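Local coordinates for protein DNA-entry nuclease inhibitor (Bacillus subtilis subsp. subtilis, PDB 4MQD) that inhibits the DNA-entry nuclease and contributes to the competence of cells for transformation, as part of a complex governing donor DNA binding and entry, at residues L111-V116 and D126-D131; F20-K25 and I90-I95; I62-N67 and L100-P105; G48-E53 and V81-T86; E12-Y17 and N57-I62. One frame throughout, in Å; residues are numbered along the deposited sequence. Where two conformers were deposited one is given.

Interaction 1 of 5, residues L111-V116 and D126-D131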
# COMPACT_ATOMS: atom_id res chain seq x y z
N LEU A 111 16.04 0.62 5.89
CA LEU A 111 14.98 0.01 6.68
C LEU A 111 13.76 0.92 6.71
O LEU A 111 13.84 2.04 7.22
CB LEU A 111 15.48 -0.26 8.10
CG LEU A 111 14.62 -1.18 8.97
CD1 LEU A 111 14.68 -2.61 8.45
CD2 LEU A 111 15.08 -1.12 10.42
N THR A 112 12.65 0.44 6.16
CA THR A 112 11.40 1.19 6.14
C THR A 112 10.37 0.54 7.06
O THR A 112 10.22 -0.68 7.06
CB THR A 112 10.83 1.29 4.72
OG1 THR A 112 11.78 1.95 3.87
CG2 THR A 112 9.52 2.08 4.70
N CYS A 113 9.67 1.37 7.84
CA CYS A 113 8.61 0.89 8.73
C CYS A 113 7.29 1.59 8.41
O CYS A 113 7.19 2.82 8.52
CB CYS A 113 8.98 1.14 10.19
SG CYS A 113 7.74 0.58 11.38
N TRP A 114 6.29 0.81 8.01
CA TRP A 114 4.95 1.33 7.78
C TRP A 114 4.07 1.02 8.98
O TRP A 114 4.02 -0.13 9.43
CB TRP A 114 4.31 0.69 6.54
CG TRP A 114 4.89 1.10 5.23
CD1 TRP A 114 4.49 2.14 4.44
CD2 TRP A 114 5.95 0.45 4.52
NE1 TRP A 114 5.25 2.19 3.29
CE2 TRP A 114 6.15 1.16 3.32
CE3 TRP A 114 6.76 -0.66 4.80
CZ2 TRP A 114 7.13 0.79 2.39
CZ3 TRP A 114 7.73 -1.02 3.88
CH2 TRP A 114 7.90 -0.30 2.69
N THR A 115 3.38 2.04 9.49
CA THR A 115 2.40 1.85 10.56
C THR A 115 1.02 1.62 9.95
O THR A 115 0.47 2.51 9.30
CB THR A 115 2.35 3.08 11.49
OG1 THR A 115 3.63 3.27 12.10
CG2 THR A 115 1.30 2.89 12.58
N VAL A 116 0.48 0.42 10.16
CA VAL A 116 -0.84 0.04 9.65
C VAL A 116 -1.77 -0.26 10.83
O VAL A 116 -1.74 -1.37 11.37
CB VAL A 116 -0.75 -1.20 8.73
CG1 VAL A 116 -2.10 -1.49 8.09
CG2 VAL A 116 0.32 -1.00 7.67
N ASP A 126 -3.09 -3.69 15.19
CA ASP A 126 -2.04 -2.77 14.77
C ASP A 126 -0.89 -3.57 14.16
O ASP A 126 -0.37 -4.49 14.78
CB ASP A 126 -1.55 -1.92 15.94
CG ASP A 126 -2.56 -0.87 16.36
OD1 ASP A 126 -3.61 -0.73 15.70
OD2 ASP A 126 -2.30 -0.18 17.37
N THR A 127 -0.54 -3.22 12.93
CA THR A 127 0.44 -3.98 12.16
C THR A 127 1.58 -3.07 11.74
O THR A 127 1.35 -1.95 11.25
CB THR A 127 -0.22 -4.61 10.92
OG1 THR A 127 -1.32 -5.43 11.34
CG2 THR A 127 0.78 -5.47 10.15
N TYR A 128 2.80 -3.54 11.94
CA TYR A 128 4.00 -2.79 11.57
C TYR A 128 4.80 -3.58 10.54
O TYR A 128 5.35 -4.64 10.84
CB TYR A 128 4.82 -2.46 12.81
CG TYR A 128 4.07 -1.54 13.75
CD1 TYR A 128 4.15 -0.16 13.60
CD2 TYR A 128 3.25 -2.05 14.75
CE1 TYR A 128 3.45 0.69 14.44
CE2 TYR A 128 2.54 -1.20 15.60
CZ TYR A 128 2.65 0.16 15.43
OH TYR A 128 1.95 1.01 16.26
N ILE A 129 4.83 -3.06 9.31
CA ILE A 129 5.53 -3.70 8.21
C ILE A 129 6.94 -3.13 8.13
O ILE A 129 7.11 -1.91 8.05
CB ILE A 129 4.81 -3.50 6.86
CG1 ILE A 129 3.37 -4.03 6.94
CG2 ILE A 129 5.57 -4.18 5.73
CD1 ILE A 129 2.53 -3.73 5.72
N ILE A 130 7.93 -4.01 8.18
CA ILE A 130 9.33 -3.61 8.19
C ILE A 130 10.06 -4.23 7.00
O ILE A 130 10.27 -5.44 6.96
CB ILE A 130 10.01 -4.02 9.51
CG1 ILE A 130 9.25 -3.43 10.70
CG2 ILE A 130 11.47 -3.55 9.53
CD1 ILE A 130 9.66 -3.99 12.04
N ASP A 131 10.44 -3.39 6.03
CA ASP A 131 11.13 -3.85 4.83
C ASP A 131 12.59 -3.41 4.84
O ASP A 131 12.89 -2.21 4.83
CB ASP A 131 10.43 -3.32 3.57
CG ASP A 131 11.02 -3.87 2.27
OD1 ASP A 131 11.61 -4.97 2.26
OD2 ASP A 131 10.88 -3.18 1.23

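Interaction 2 of 5, residues F20-K25 and I90-I95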
# COMPACT_ATOMS: atom_id res chain seq x y z
N PHE A 20 8.93 -0.16 19.75
CA PHE A 20 9.64 -1.43 19.60
C PHE A 20 10.97 -1.13 18.92
O PHE A 20 11.10 -0.11 18.24
CB PHE A 20 8.82 -2.45 18.80
CG PHE A 20 8.48 -2.01 17.41
CD1 PHE A 20 9.34 -2.27 16.35
CD2 PHE A 20 7.29 -1.34 17.15
CE1 PHE A 20 9.02 -1.87 15.06
CE2 PHE A 20 6.97 -0.93 15.87
CZ PHE A 20 7.84 -1.20 14.82
N THR A 21 11.95 -2.00 19.11
CA THR A 21 13.32 -1.71 18.72
C THR A 21 13.94 -2.81 17.89
O THR A 21 13.86 -3.99 18.24
CB THR A 21 14.19 -1.45 19.97
OG1 THR A 21 13.62 -0.37 20.72
CG2 THR A 21 15.62 -1.10 19.58
N VAL A 22 14.56 -2.41 16.78
CA VAL A 22 15.31 -3.31 15.92
C VAL A 22 16.79 -3.16 16.27
O VAL A 22 17.31 -2.04 16.25
CB VAL A 22 15.11 -2.96 14.43
CG1 VAL A 22 15.86 -3.95 13.53
CG2 VAL A 22 13.63 -2.93 14.08
N PHE A 23 17.45 -4.26 16.61
CA PHE A 23 18.84 -4.21 17.06
C PHE A 23 19.67 -5.43 16.67
O PHE A 23 19.14 -6.43 16.19
CB PHE A 23 18.90 -3.98 18.58
CG PHE A 23 18.17 -5.01 19.39
CD1 PHE A 23 16.79 -4.96 19.52
CD2 PHE A 23 18.86 -6.01 20.06
CE1 PHE A 23 16.11 -5.89 20.28
CE2 PHE A 23 18.19 -6.95 20.82
CZ PHE A 23 16.81 -6.89 20.94
N GLN A 24 20.98 -5.31 16.87
CA GLN A 24 21.93 -6.34 16.45
C GLN A 24 21.77 -7.61 17.27
O GLN A 24 21.31 -7.57 18.42
CB GLN A 24 23.37 -5.83 16.57
CG GLN A 24 23.66 -4.51 15.85
CD GLN A 24 23.28 -4.53 14.38
OE1 GLN A 24 23.55 -5.50 13.67
NE2 GLN A 24 22.66 -3.45 13.91
N LYS A 25 22.16 -8.74 16.68
CA LYS A 25 22.02 -10.06 17.31
C LYS A 25 22.56 -10.12 18.74
O LYS A 25 21.92 -10.68 19.63
CB LYS A 25 22.72 -11.13 16.46
CG LYS A 25 22.41 -12.57 16.87
CD LYS A 25 23.59 -13.51 16.68
CE LYS A 25 23.83 -13.85 15.22
NZ LYS A 25 22.78 -14.75 14.66
N ILE A 90 19.34 -10.23 13.31
CA ILE A 90 18.84 -9.10 14.10
C ILE A 90 17.74 -9.55 15.05
O ILE A 90 17.22 -10.66 14.92
CB ILE A 90 18.28 -7.97 13.21
CG1 ILE A 90 17.14 -8.49 12.33
CG2 ILE A 90 19.39 -7.37 12.35
CD1 ILE A 90 16.30 -7.40 11.71
N HIS A 91 17.39 -8.69 15.99
CA HIS A 91 16.24 -8.91 16.87
C HIS A 91 15.26 -7.76 16.78
O HIS A 91 15.63 -6.64 16.43
CB HIS A 91 16.69 -9.05 18.33
CG HIS A 91 17.56 -10.24 18.59
ND1 HIS A 91 17.16 -11.53 18.35
CD2 HIS A 91 18.81 -10.32 19.10
CE1 HIS A 91 18.13 -12.36 18.68
NE2 HIS A 91 19.14 -11.66 19.14
N ILE A 92 14.00 -8.04 17.09
CA ILE A 92 12.99 -7.01 17.28
C ILE A 92 12.29 -7.30 18.60
O ILE A 92 11.95 -8.44 18.90
CB ILE A 92 11.96 -6.98 16.13
CG1 ILE A 92 12.68 -6.73 14.80
CG2 ILE A 92 10.90 -5.92 16.39
CD1 ILE A 92 11.77 -6.62 13.59
N GLU A 93 12.09 -6.25 19.40
CA GLU A 93 11.57 -6.42 20.75
C GLU A 93 11.03 -5.10 21.31
O GLU A 93 11.56 -4.03 21.01
CB GLU A 93 12.67 -6.96 21.67
CG GLU A 93 12.17 -7.48 23.01
CD GLU A 93 13.28 -8.04 23.88
OE1 GLU A 93 14.37 -8.36 23.37
OE2 GLU A 93 13.04 -8.17 25.10
N SER A 94 9.97 -5.20 22.10
CA SER A 94 9.48 -4.08 22.89
C SER A 94 9.85 -4.35 24.35
O SER A 94 10.46 -5.37 24.65
CB SER A 94 7.97 -3.92 22.73
OG SER A 94 7.52 -2.71 23.33
N ILE A 95 9.48 -3.44 25.24
CA ILE A 95 9.88 -3.55 26.64
C ILE A 95 9.12 -4.70 27.33
O ILE A 95 7.90 -4.66 27.44
CB ILE A 95 9.71 -2.21 27.37
CG1 ILE A 95 10.69 -1.19 26.78
CG2 ILE A 95 9.96 -2.36 28.87
CD1 ILE A 95 10.26 0.25 26.92

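Interaction 3 of 5, residues I62-N67 and L100-P105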
# COMPACT_ATOMS: atom_id res chain seq x y z
N ILE A 62 4.18 -7.84 13.79
CA ILE A 62 5.36 -7.38 13.07
C ILE A 62 5.51 -8.20 11.79
O ILE A 62 5.65 -9.43 11.86
CB ILE A 62 6.65 -7.55 13.92
CG1 ILE A 62 6.51 -6.84 15.27
CG2 ILE A 62 7.87 -7.06 13.15
CD1 ILE A 62 6.34 -5.33 15.18
N LEU A 63 5.46 -7.54 10.64
CA LEU A 63 5.70 -8.18 9.35
C LEU A 63 7.06 -7.75 8.82
O LEU A 63 7.22 -6.64 8.31
CB LEU A 63 4.62 -7.80 8.33
CG LEU A 63 3.39 -8.70 8.28
CD1 LEU A 63 2.72 -8.78 9.64
CD2 LEU A 63 2.41 -8.20 7.22
N PHE A 64 8.05 -8.63 8.96
CA PHE A 64 9.40 -8.33 8.48
C PHE A 64 9.58 -8.84 7.06
O PHE A 64 9.14 -9.95 6.74
CB PHE A 64 10.46 -8.93 9.40
CG PHE A 64 11.82 -8.33 9.20
CD1 PHE A 64 12.14 -7.10 9.77
CD2 PHE A 64 12.77 -8.97 8.43
CE1 PHE A 64 13.38 -6.54 9.58
CE2 PHE A 64 14.03 -8.41 8.23
CZ PHE A 64 14.33 -7.19 8.81
N ARG A 65 10.21 -8.03 6.22
CA ARG A 65 10.46 -8.38 4.82
C ARG A 65 11.87 -7.98 4.39
O ARG A 65 12.44 -7.02 4.91
CB ARG A 65 9.46 -7.67 3.91
CG ARG A 65 8.01 -8.05 4.14
CD ARG A 65 7.10 -7.22 3.27
NE ARG A 65 5.70 -7.51 3.53
CZ ARG A 65 4.67 -6.88 2.95
NH1 ARG A 65 4.88 -5.92 2.05
NH2 ARG A 65 3.43 -7.23 3.27
N LEU A 66 12.41 -8.73 3.43
CA LEU A 66 13.70 -8.43 2.82
C LEU A 66 13.51 -8.22 1.32
O LEU A 66 13.08 -9.13 0.61
CB LEU A 66 14.69 -9.57 3.08
CG LEU A 66 16.08 -9.48 2.44
CD1 LEU A 66 16.82 -8.22 2.85
CD2 LEU A 66 16.90 -10.71 2.80
N ASN A 67 13.82 -7.01 0.85
CA ASN A 67 13.73 -6.64 -0.57
C ASN A 67 12.36 -6.91 -1.19
O ASN A 67 12.26 -7.43 -2.30
CB ASN A 67 14.83 -7.35 -1.38
CG ASN A 67 16.22 -6.95 -0.93
OD1 ASN A 67 16.50 -5.77 -0.71
ND2 ASN A 67 17.11 -7.92 -0.81
N LEU A 100 11.89 -11.28 19.22
CA LEU A 100 11.80 -11.80 17.86
C LEU A 100 13.19 -11.85 17.26
O LEU A 100 14.07 -11.07 17.63
CB LEU A 100 10.89 -10.92 17.01
CG LEU A 100 9.50 -10.62 17.58
CD1 LEU A 100 8.71 -9.77 16.60
CD2 LEU A 100 8.74 -11.90 17.89
N SER A 101 13.40 -12.79 16.33
CA SER A 101 14.67 -12.93 15.64
C SER A 101 14.45 -13.10 14.14
O SER A 101 13.51 -13.77 13.72
CB SER A 101 15.44 -14.13 16.19
OG SER A 101 15.73 -13.95 17.56
N PHE A 102 15.32 -12.48 13.35
CA PHE A 102 15.23 -12.53 11.90
C PHE A 102 16.62 -12.71 11.30
O PHE A 102 17.53 -11.93 11.60
CB PHE A 102 14.58 -11.26 11.36
CG PHE A 102 13.21 -10.99 11.93
CD1 PHE A 102 13.07 -10.24 13.09
CD2 PHE A 102 12.08 -11.49 11.32
CE1 PHE A 102 11.81 -9.99 13.62
CE2 PHE A 102 10.82 -11.25 11.84
CZ PHE A 102 10.69 -10.50 13.00
N ASP A 103 16.78 -13.74 10.48
CA ASP A 103 18.05 -14.05 9.85
C ASP A 103 18.33 -13.09 8.69
O ASP A 103 18.06 -13.38 7.53
CB ASP A 103 18.05 -15.51 9.35
CG ASP A 103 19.41 -15.95 8.83
OD1 ASP A 103 20.44 -15.56 9.42
OD2 ASP A 103 19.44 -16.71 7.83
N LEU A 104 18.87 -11.92 9.04
CA LEU A 104 19.23 -10.90 8.06
C LEU A 104 20.75 -10.88 7.90
O LEU A 104 21.47 -10.79 8.89
CB LEU A 104 18.73 -9.53 8.54
CG LEU A 104 18.72 -8.39 7.52
CD1 LEU A 104 17.78 -8.67 6.37
CD2 LEU A 104 18.34 -7.08 8.21
N PRO A 105 21.25 -10.97 6.65
CA PRO A 105 22.70 -10.97 6.43
C PRO A 105 23.40 -9.67 6.83
O PRO A 105 22.74 -8.64 7.02
CB PRO A 105 22.85 -11.19 4.92
CG PRO A 105 21.54 -11.72 4.46
CD PRO A 105 20.51 -11.17 5.39

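Interaction 4 of 5, residues G48-E53 and V81-T86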
# COMPACT_ATOMS: atom_id res chain seq x y z
N GLY A 48 23.92 0.62 16.91
CA GLY A 48 23.42 -0.21 15.84
C GLY A 48 21.98 -0.63 16.09
O GLY A 48 21.61 -1.78 15.84
N ALA A 49 21.17 0.30 16.59
CA ALA A 49 19.78 0.00 16.93
C ALA A 49 18.86 1.15 16.53
O ALA A 49 19.23 2.32 16.61
CB ALA A 49 19.64 -0.27 18.42
N ILE A 50 17.65 0.79 16.08
CA ILE A 50 16.62 1.77 15.74
C ILE A 50 15.34 1.40 16.48
O ILE A 50 14.85 0.28 16.36
CB ILE A 50 16.31 1.78 14.23
CG1 ILE A 50 17.58 2.06 13.41
CG2 ILE A 50 15.24 2.82 13.91
CD1 ILE A 50 17.45 1.71 11.94
N SER A 51 14.80 2.35 17.25
CA SER A 51 13.50 2.18 17.87
C SER A 51 12.47 2.92 17.05
O SER A 51 12.68 4.07 16.67
CB SER A 51 13.49 2.70 19.31
OG SER A 51 14.48 2.06 20.09
N PHE A 52 11.36 2.25 16.76
CA PHE A 52 10.27 2.85 16.01
C PHE A 52 9.12 3.17 16.96
O PHE A 52 8.83 2.40 17.88
CB PHE A 52 9.80 1.92 14.90
CG PHE A 52 10.80 1.76 13.79
CD1 PHE A 52 10.97 2.77 12.85
CD2 PHE A 52 11.57 0.61 13.68
CE1 PHE A 52 11.89 2.63 11.82
CE2 PHE A 52 12.49 0.46 12.66
CZ PHE A 52 12.65 1.48 11.73
N GLU A 53 8.48 4.31 16.73
CA GLU A 53 7.33 4.71 17.52
C GLU A 53 6.11 3.89 17.12
O GLU A 53 5.87 3.67 15.93
CB GLU A 53 7.03 6.20 17.30
CG GLU A 53 5.96 6.76 18.23
CD GLU A 53 5.23 7.96 17.64
OE1 GLU A 53 5.30 8.17 16.41
OE2 GLU A 53 4.57 8.67 18.42
N VAL A 81 14.92 4.56 7.29
CA VAL A 81 16.15 4.85 8.03
C VAL A 81 17.30 3.95 7.56
O VAL A 81 17.09 2.75 7.33
CB VAL A 81 15.93 4.62 9.55
CG1 VAL A 81 17.20 4.94 10.34
CG2 VAL A 81 14.76 5.46 10.04
N PRO A 82 18.51 4.51 7.40
CA PRO A 82 19.68 3.67 7.16
C PRO A 82 19.96 2.73 8.33
O PRO A 82 19.83 3.13 9.49
CB PRO A 82 20.82 4.69 7.01
CG PRO A 82 20.15 5.94 6.56
CD PRO A 82 18.81 5.95 7.23
N PHE A 83 20.35 1.50 8.03
CA PHE A 83 20.58 0.50 9.07
C PHE A 83 21.66 -0.49 8.65
O PHE A 83 21.56 -1.13 7.61
CB PHE A 83 19.28 -0.24 9.38
CG PHE A 83 19.39 -1.22 10.52
CD1 PHE A 83 19.70 -0.78 11.79
CD2 PHE A 83 19.17 -2.57 10.31
CE1 PHE A 83 19.80 -1.67 12.85
CE2 PHE A 83 19.27 -3.47 11.36
CZ PHE A 83 19.59 -3.02 12.63
N HIS A 84 22.69 -0.61 9.48
CA HIS A 84 23.80 -1.51 9.22
C HIS A 84 23.69 -2.73 10.11
O HIS A 84 23.49 -2.61 11.32
CB HIS A 84 25.14 -0.80 9.46
CG HIS A 84 26.33 -1.69 9.27
ND1 HIS A 84 26.83 -2.02 8.03
CD2 HIS A 84 27.13 -2.31 10.17
CE1 HIS A 84 27.88 -2.81 8.17
NE2 HIS A 84 28.08 -3.00 9.46
N VAL A 85 23.81 -3.91 9.51
CA VAL A 85 23.79 -5.17 10.24
C VAL A 85 25.24 -5.62 10.45
O VAL A 85 25.93 -5.95 9.48
CB VAL A 85 22.99 -6.24 9.48
CG1 VAL A 85 23.01 -7.57 10.23
CG2 VAL A 85 21.56 -5.77 9.26
N THR A 86 25.68 -5.63 11.70
CA THR A 86 27.07 -5.95 12.03
C THR A 86 27.37 -7.44 11.87
O THR A 86 28.41 -7.82 11.33
CB THR A 86 27.42 -5.53 13.47
OG1 THR A 86 26.52 -6.15 14.39
CG2 THR A 86 27.33 -4.02 13.61

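Interaction 5 of 5, residues E12-Y17 and N57-I62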
# COMPACT_ATOMS: atom_id res chain seq x y z
N GLU A 12 3.31 -11.90 16.43
CA GLU A 12 2.59 -11.15 17.45
C GLU A 12 3.58 -10.61 18.48
O GLU A 12 4.54 -11.28 18.84
CB GLU A 12 1.53 -12.03 18.12
CG GLU A 12 0.52 -11.25 18.96
CD GLU A 12 -0.70 -12.08 19.34
OE1 GLU A 12 -0.64 -13.33 19.25
OE2 GLU A 12 -1.73 -11.48 19.73
N LEU A 13 3.34 -9.38 18.94
CA LEU A 13 4.24 -8.71 19.87
C LEU A 13 3.46 -7.74 20.74
O LEU A 13 2.69 -6.92 20.23
CB LEU A 13 5.33 -7.96 19.10
CG LEU A 13 6.54 -7.47 19.90
CD1 LEU A 13 7.42 -8.64 20.31
CD2 LEU A 13 7.35 -6.47 19.08
N SER A 14 3.64 -7.83 22.06
CA SER A 14 3.02 -6.89 22.99
C SER A 14 3.84 -5.61 23.06
O SER A 14 4.98 -5.63 23.53
CB SER A 14 2.89 -7.51 24.38
OG SER A 14 1.97 -8.59 24.37
N ILE A 15 3.26 -4.51 22.59
CA ILE A 15 3.94 -3.21 22.61
C ILE A 15 3.76 -2.55 23.97
O ILE A 15 2.64 -2.45 24.47
CB ILE A 15 3.39 -2.26 21.52
CG1 ILE A 15 3.49 -2.90 20.13
CG2 ILE A 15 4.11 -0.91 21.57
CD1 ILE A 15 4.87 -3.39 19.76
N SER A 16 4.87 -2.09 24.54
CA SER A 16 4.84 -1.28 25.75
C SER A 16 5.56 0.04 25.50
O SER A 16 6.48 0.10 24.69
CB SER A 16 5.49 -2.02 26.92
OG SER A 16 4.68 -3.09 27.35
N TYR A 17 5.12 1.08 26.19
CA TYR A 17 5.73 2.41 26.10
C TYR A 17 5.83 2.92 24.66
O TYR A 17 6.81 3.58 24.29
CB TYR A 17 7.09 2.40 26.79
CG TYR A 17 7.02 1.91 28.22
CD1 TYR A 17 6.57 2.74 29.24
CD2 TYR A 17 7.38 0.61 28.55
CE1 TYR A 17 6.49 2.30 30.55
CE2 TYR A 17 7.31 0.15 29.86
CZ TYR A 17 6.87 1.00 30.85
OH TYR A 17 6.80 0.56 32.16
N ASN A 57 -0.12 0.89 22.98
CA ASN A 57 0.33 -0.32 23.65
C ASN A 57 -0.74 -1.40 23.51
O ASN A 57 -1.82 -1.30 24.10
CB ASN A 57 0.62 -0.04 25.12
CG ASN A 57 1.70 1.00 25.31
OD1 ASN A 57 2.62 1.11 24.50
ND2 ASN A 57 1.60 1.77 26.37
N THR A 58 -0.43 -2.41 22.71
CA THR A 58 -1.39 -3.45 22.36
C THR A 58 -0.65 -4.65 21.78
O THR A 58 0.56 -4.59 21.54
CB THR A 58 -2.41 -2.92 21.33
OG1 THR A 58 -3.41 -3.92 21.07
CG2 THR A 58 -1.73 -2.54 20.01
N LYS A 59 -1.38 -5.75 21.58
CA LYS A 59 -0.83 -6.91 20.87
C LYS A 59 -0.80 -6.61 19.38
O LYS A 59 -1.83 -6.67 18.71
CB LYS A 59 -1.63 -8.18 21.17
CG LYS A 59 -1.17 -8.91 22.42
CD LYS A 59 -2.17 -9.96 22.88
CE LYS A 59 -3.30 -9.34 23.69
NZ LYS A 59 -4.17 -10.38 24.32
N ALA A 60 0.38 -6.26 18.87
CA ALA A 60 0.56 -5.88 17.48
C ALA A 60 1.23 -7.01 16.70
O ALA A 60 1.77 -7.95 17.29
CB ALA A 60 1.39 -4.62 17.38
N PHE A 61 1.19 -6.91 15.38
CA PHE A 61 1.87 -7.86 14.50
C PHE A 61 3.03 -7.18 13.80
O PHE A 61 2.89 -6.07 13.28
CB PHE A 61 0.90 -8.44 13.47
CG PHE A 61 -0.05 -9.46 14.04
CD1 PHE A 61 0.36 -10.78 14.22
CD2 PHE A 61 -1.34 -9.10 14.41
CE1 PHE A 61 -0.51 -11.72 14.75
CE2 PHE A 61 -2.21 -10.04 14.94
CZ PHE A 61 -1.79 -11.35 15.11
N ILE A 62 4.18 -7.84 13.79
CA ILE A 62 5.36 -7.38 13.07
C ILE A 62 5.51 -8.20 11.79
O ILE A 62 5.65 -9.43 11.86
CB ILE A 62 6.65 -7.55 13.92
CG1 ILE A 62 6.51 -6.84 15.27
CG2 ILE A 62 7.87 -7.06 13.15
CD1 ILE A 62 6.34 -5.33 15.18

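Interaction 1 of 5, residues L111-V116 and D126-D131
The backbones of 111-116 and 127-131 run antiparallel as neighbouring strands, their axes 4.7 Å apart and their directions 163° from each other. Six N-H...O bonds join the hydrogen-bonded pairs T112-D131, W114-I129 and V116-T127. The last pair is tied closely, with V116 N 2.7 Å from T127 O.

T112, W114, V116, T127, I129 and D131 share one face, where the indole of W114 carries much of the contact. Its six-membered part reaches across to the next strand: CE3 lies 3.8 Å from I129 CG2, and CZ3 is 3.6 Å from D131 CB, which sits in the ring plane at the edge. T112 CG2, anti to its backbone N, rests over one face of the indole, near its rim. Y75 meets it edge-to-face; an indole is broad enough to reach I129, D131, T112 and Y75 together. D131 offers W114 its methylene while OD1 bonds S68 N. Branched V116 and I129 continue the apolar row, CG2 against CD1 at 4.0 Å.

The other face bears C113, T115, Y128 and I130. Y128 leans alongside T115, whose OG1 lies at the ring edge 3.5 Å from Y128 CE1. The phenol OH bonds Q55 N, giving a deeply placed tyrosine a polar mate, and F20 meets the ring edge-to-face. L111, with CG anti to its backbone N (chi1 -166°), brings CD1 to 3.5 Å from I130 CG2. The arrangement is a long-looped antiparallel beta hairpin within a mixed sheet, with the face bearing C113, Y128 and I130 turned to the core between two sheets.

Interaction 2 of 5, residues F20-K25 and I90-I95
F23 lays one face of its ring over H91, whose CB is 3.7 Å from the ring centroid in a CH-pi contact. The chi1 of F23, 57°, sets CG in the crowded position between its backbone N and carbonyl carbon. The two rings themselves are oblique, with planes at 48°. E93 adds its carboxylate at the ring edge, OE1 lying 3.7 Å from F23 CZ while its charge is paired with R99.

H91 uses both nitrogens: ND1 bonds L100 O, and NE2 makes a weak bond of 3.0 Å to K25 O, which lies in the ring plane.

V22 and I92 lie on the other face, with I90 and F20 beside them. V22 spreads its two methyls, CG1 3.9 Å from I90 CD1 and CG2 4.0 Å from I92 CG1. I92 CG2 also packs beside F20 CD1. The beta-branched V22, I90 and I92 pack into the core: F83 touches V22 and I90, and F64 touches I90 and I92. Four backbone bonds in the hydrogen-bonded pairs T21-E93 and F23-H91 hold the register, an antiparallel strand pair in the middle of a five-stranded sheet.

Interaction 3 of 5, residues I62-N67 and L100-P105
F102 O is gripped by two N-H groups: I90 N on the adjoining strand and, weakly, L104 N at 2.9 Å. The second bond belongs to an inverse gamma turn centred on D103, and beyond it L104 again faces 62-67, as F102 does.

Everything between the segments is apolar. The rings of F64 and F102 form an offset stack, centroids 4.7 Å apart and planes inclined by 30°. The overlap is partial: F64 CG lies over the rim of the F102 ring, and F64 CB approaches F102 CE2 at 3.4 Å. An alanine at F102 would probably leave F64 without its stacking partner and open a gap beside I62 CG2. L104, with CG anti to its backbone N (chi1 -167°), splits its methyls between two partners. CD1 meets L66 CD1 at 3.7 Å, and CD2 meets the edge of F64 at CZ, 4.1 Å away. A leucine suits this place because its two methyls can meet L66 and F64 at once. At the other end L100 CD1 packs on I62 CG1, 3.9 Å apart.

Strand 59-66 belongs to the mixed sheet and strand 100-102 closes an edge of the antiparallel one; W8 of strand 6-14 meets both phenylalanines edge-to-face, and I92 of strand 90-93 also packs on them.

Interaction 4 of 5, residues G48-E53 and V81-T86
Apolar contacts dominate, and I50 carries them. Its CD1 methyl is the point where two side chains of 81-86 converge. It meets V81 CG1 tip to tip at 3.6 Å. It also touches F83 CD1, at 3.4 Å, and passes the carbonyl oxygen of P82. The chain gets there because CG1 is anti to the carbonyl carbon (chi1 -57°) and CD1 then continues in an extended path (chi2 163°). A long, branched aliphatic residue is apt here, since the axes of strands 49-53 and 81-85 stand 8.2 Å apart, too far for direct backbone pairing. The other branch of I50, CG2, sits above the rim of one face of F52, whose CE1 makes a looser contact of 4.4 Å with V81 CG2.

Aromatic-edge contacts come second. F83 turns its edge to A49 CA, with CE1 4.4 Å away. G48 O lies near the same edge, but G48 was modelled in two conformers, which makes that approach doubtful. An alanine at F83 would probably leave I50 CD1 less well covered and open a gap beside A49 CA.

Polar links are indirect: Q24 OE1 accepts a bond from T86 N, while the approach of Q24 NE2 to G48 O is equally doubtful.

Strand 49-53 lies between strands 43-46 and 19-24 in the antiparallel sheet, whereas 77-85 is an outer strand of the mixed sheet; L111 of strand 107-116 packs against I50 and F52, while V22 of strand 19-24 covers F83.

Interaction 5 of 5, residues E12-Y17 and N57-I62
Strand 6-14 forms one border of the mixed sheet, and at its end residues 12-14 pair antiparallel with 59-61 of strand 59-66. L13 and A60 are the hydrogen-bonded pair, L13 N lying 2.7 Å from A60 O and A60 N bonding back to L13 O. One step beyond the strand, I15 N adds an almost straight bond to T58 O at 2.9 Å (177° at the hydrogen).

L13 and A60 share the core-facing side. The side chains of L13 and I62 cross, with L13 CD2 3.9 Å from I62 CG1, and L100 of the other sheet also packs on L13. A60, small enough to leave space for a larger neighbour, receives I15 CG1 against its CB at 3.9 Å.

E12, S14, K59 and F61 occupy the other side. The E12 carboxylate lies across the lysine's aliphatic part, OE2 3.5 Å from K59 CD, while E12 OE2 is 5.3 Å from K59 NZ. E12 CB also packs near F61 CE1. At the far end N57 CB approaches I15 O, and N57 OD1 bonds H18 N.

The chemistry is thus two-sided: aliphatic groups pack inward, while charged and polar residues with F61 occupy the more exposed side, where attraction between E12 and K59 probably acts at a distance without a salt bridge.

In the fold
The five contacts describe a two-sheet beta sandwich. Interactions 1 and 5 are strand pairings within the mixed sheet, where strands 127-134 and 59-66 are neighbours; interaction 2 pairs strands of the antiparallel sheet. Interactions 3 and 4 bridge the sheets and touch through L104 and V85. Centres of interactions 2 and 4 are about 9 Å apart; 4 and 5 lie on opposite sides of the chain's centre, about 19 Å apart. Along the chain, interaction 2 crosses 3 and 5, interaction 4 falls within the span of 2, and 5 precedes 3, sharing I62; the hairpin of interaction 1 comes last. F20, I92 and I130 connect interactions 1 and 2 through the shared interior, making the inhibitor one compact domain.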